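PDB 4I6K: amidohydrolase family protein from Acinetobacter baumannii, which probably hydrolyses 2-pyrone-4,6-dicarboxylic acid or a related lactone and belongs to the amidohydrolase family. Local coordinates for residues S60-E64 and H65-H69. Sequence-based numbering, arbitrary orientation.
Sequences SHLDE and HNFTH
The carbonyl O of L62 accepts two backbone bonds from opposite faces of its plane: F67 N lies 2.8 Å from L62 O, and H65 N comes in well above the plane. N66 N donates to D63 O at 3.1 Å, nearly straight at the hydrogen (171°). Together the F67 and N66 bonds form a Schellman motif ending the helix. N66 is its C-prime residue; its positive phi (67°) suits asparagine, which tolerates this conformation better than most residues with a side chain. The motif's usual hydrophobic contact joins L62 and F67: L62 CD2 packs 3.7 Å from F67 CB, the side chains crossing at about a right angle, both buried, as suits leucine and phenylalanine. With CG anti to its carbonyl carbon (chi1 -63°), the H65 ring folds back over the last helical turn; H65 CD2 lies 3.1 Å from H61 O, in the ring plane, a C-H...O approach, while E64 O lies over one face. H65 NE2 is hydrogen-bonded to E261, and exposed D63 forms a salt bridge with R95. Beyond this turn the chain enters strand 69-73, beside strand 28-32 in the family's (beta/alpha)8 barrel, while I264 of helix 260-270 touches both H65 and F67.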
ATOM      1  N   SER A  60     -11.355  14.225   6.948  1.00 48.21           N
ATOM      2  CA  SER A  60     -12.535  14.885   6.398  1.00 49.30           C
ATOM      3  C   SER A  60     -13.125  14.119   5.214  1.00 48.64           C
ATOM      4  O   SER A  60     -14.341  14.049   5.055  1.00 59.27           O
ATOM      5  CB  SER A  60     -12.206  16.310   5.980  1.00 50.16           C
ATOM      6  OG  SER A  60     -13.377  16.951   5.536  1.00 64.98           O
ATOM      7  N   HIS A  61     -12.263  13.553   4.375  1.00 55.80           N
ATOM      8  CA  HIS A  61     -12.732  12.725   3.266  1.00 52.55           C
ATOM      9  C   HIS A  61     -13.334  11.398   3.737  1.00 55.23           C
ATOM     10  O   HIS A  61     -14.310  10.916   3.161  1.00 50.38           O
ATOM     11  CB  HIS A  61     -11.605  12.464   2.276  1.00 53.37           C
ATOM     12  CG  HIS A  61     -11.189  13.679   1.511  1.00 58.48           C
ATOM     13  ND1 HIS A  61      -9.974  14.300   1.702  1.00 60.51           N
ATOM     14  CD2 HIS A  61     -11.835  14.397   0.562  1.00 54.29           C
ATOM     15  CE1 HIS A  61      -9.882  15.342   0.895  1.00 49.63           C
ATOM     16  NE2 HIS A  61     -10.996  15.420   0.190  1.00 60.92           N
ATOM     17  N   LEU A  62     -12.739  10.807   4.774  1.00 55.56           N
ATOM     18  CA  LEU A  62     -13.269   9.579   5.359  1.00 58.51           C
ATOM     19  C   LEU A  62     -14.681   9.819   5.876  1.00 54.94           C
ATOM     20  O   LEU A  62     -15.597   9.042   5.601  1.00 47.16           O
ATOM     21  CB  LEU A  62     -12.375   9.082   6.502  1.00 53.72           C
ATOM     22  CG  LEU A  62     -10.931   8.692   6.167  1.00 51.10           C
ATOM     23  CD1 LEU A  62     -10.279   7.995   7.362  1.00 52.23           C
ATOM     24  CD2 LEU A  62     -10.892   7.799   4.943  1.00 37.16           C
ATOM     25  N   ASP A  63     -14.842  10.899   6.637  1.00 53.55           N
ATOM     26  CA  ASP A  63     -16.145  11.300   7.169  1.00 53.70           C
ATOM     27  C   ASP A  63     -17.180  11.488   6.066  1.00 55.64           C
ATOM     28  O   ASP A  63     -18.265  10.907   6.122  1.00 60.16           O
ATOM     29  CB  ASP A  63     -16.001  12.580   7.983  1.00 48.29           C
ATOM     30  CG  ASP A  63     -15.166  12.374   9.219  1.00 53.84           C
ATOM     31  OD1 ASP A  63     -14.703  13.370   9.815  1.00 67.01           O
ATOM     32  OD2 ASP A  63     -14.976  11.198   9.601  1.00 48.39           O
ATOM     33  N   GLU A  64     -16.827  12.274   5.051  1.00 58.54           N
ATOM     34  CA  GLU A  64     -17.725  12.557   3.935  1.00 56.13           C
ATOM     35  C   GLU A  64     -18.190  11.310   3.182  1.00 62.11           C
ATOM     36  O   GLU A  64     -19.153  11.376   2.416  1.00 69.30           O
ATOM     37  CB  GLU A  64     -17.073  13.530   2.947  1.00 63.72           C
ATOM     38  CG  GLU A  64     -16.619  14.838   3.576  1.00 78.04           C
ATOM     39  CD  GLU A  64     -16.190  15.878   2.552  1.00 81.76           C
ATOM     40  OE1 GLU A  64     -16.362  17.083   2.836  1.00 88.37           O
ATOM     41  OE2 GLU A  64     -15.684  15.495   1.473  1.00 70.68           O
ATOM     42  N   HIS A  65     -17.520  10.179   3.390  1.00 55.49           N
ATOM     43  CA  HIS A  65     -17.879   8.941   2.683  1.00 57.89           C
ATOM     44  C   HIS A  65     -18.128   7.754   3.605  1.00 56.20           C
ATOM     45  O   HIS A  65     -18.125   6.597   3.172  1.00 55.16           O
ATOM     46  CB  HIS A  65     -16.815   8.574   1.653  1.00 51.39           C
ATOM     47  CG  HIS A  65     -16.664   9.584   0.560  1.00 59.79           C
ATOM     48  ND1 HIS A  65     -17.321   9.478  -0.648  1.00 63.11           N
ATOM     49  CD2 HIS A  65     -15.932  10.721   0.491  1.00 51.59           C
ATOM     50  CE1 HIS A  65     -16.994  10.501  -1.416  1.00 61.29           C
ATOM     51  NE2 HIS A  65     -16.156  11.272  -0.749  1.00 56.51           N
ATOM     52  N   ASN A  66     -18.332   8.044   4.882  1.00 56.48           N
ATOM     53  CA  ASN A  66     -18.672   6.997   5.832  1.00 63.66           C
ATOM     54  C   ASN A  66     -17.558   5.973   6.085  1.00 61.94           C
ATOM     55  O   ASN A  66     -17.822   4.835   6.472  1.00 61.21           O
ATOM     56  CB  ASN A  66     -19.962   6.313   5.382  1.00 63.10           C
ATOM     57  CG  ASN A  66     -21.120   7.283   5.315  1.00 66.36           C
ATOM     58  OD1 ASN A  66     -21.297   8.099   6.217  1.00 62.41           O
ATOM     59  ND2 ASN A  66     -21.900   7.219   4.239  1.00 75.92           N
ATOM     60  N   PHE A  67     -16.312   6.379   5.875  1.00 56.75           N
ATOM     61  CA  PHE A  67     -15.206   5.498   6.195  1.00 53.29           C
ATOM     62  C   PHE A  67     -14.907   5.535   7.678  1.00 52.98           C
ATOM     63  O   PHE A  67     -14.844   6.596   8.289  1.00 62.28           O
ATOM     64  CB  PHE A  67     -13.969   5.857   5.383  1.00 55.54           C
ATOM     65  CG  PHE A  67     -13.951   5.234   4.027  1.00 53.08           C
ATOM     66  CD1 PHE A  67     -14.851   5.642   3.053  1.00 52.33           C
ATOM     67  CD2 PHE A  67     -13.048   4.223   3.728  1.00 48.63           C
ATOM     68  CE1 PHE A  67     -14.841   5.066   1.790  1.00 57.20           C
ATOM     69  CE2 PHE A  67     -13.023   3.640   2.462  1.00 50.17           C
ATOM     70  CZ  PHE A  67     -13.929   4.063   1.490  1.00 51.40           C
ATOM     71  N   THR A  68     -14.727   4.365   8.263  1.00 53.73           N
ATOM     72  CA  THR A  68     -14.529   4.285   9.683  1.00 56.15           C
ATOM     73  C   THR A  68     -13.045   4.355  10.014  1.00 60.50           C
ATOM     74  O   THR A  68     -12.667   4.858  11.074  1.00 61.89           O
ATOM     75  CB  THR A  68     -15.124   2.989  10.240  1.00 57.95           C
ATOM     76  OG1 THR A  68     -14.607   1.882   9.496  1.00 57.79           O
ATOM     77  CG2 THR A  68     -16.646   3.010  10.112  1.00 43.79           C
ATOM     78  N   HIS A  69     -12.213   3.858   9.096  1.00 62.18           N
ATOM     79  CA  HIS A  69     -10.769   3.731   9.342  1.00 53.82           C
ATOM     80  C   HIS A  69      -9.900   4.026   8.106  1.00 54.44           C
ATOM     81  O   HIS A  69     -10.365   3.979   6.969  1.00 46.77           O
ATOM     82  CB  HIS A  69     -10.439   2.325   9.861  1.00 54.03           C
ATOM     83  CG  HIS A  69     -11.269   1.900  11.031  1.00 55.30           C
ATOM     84  ND1 HIS A  69     -10.844   2.045  12.335  1.00 60.77           N
ATOM     85  CD2 HIS A  69     -12.503   1.348  11.093  1.00 50.36           C
ATOM     86  CE1 HIS A  69     -11.781   1.597  13.152  1.00 57.17           C
ATOM     87  NE2 HIS A  69     -12.798   1.168  12.422  1.00 61.38           N
TER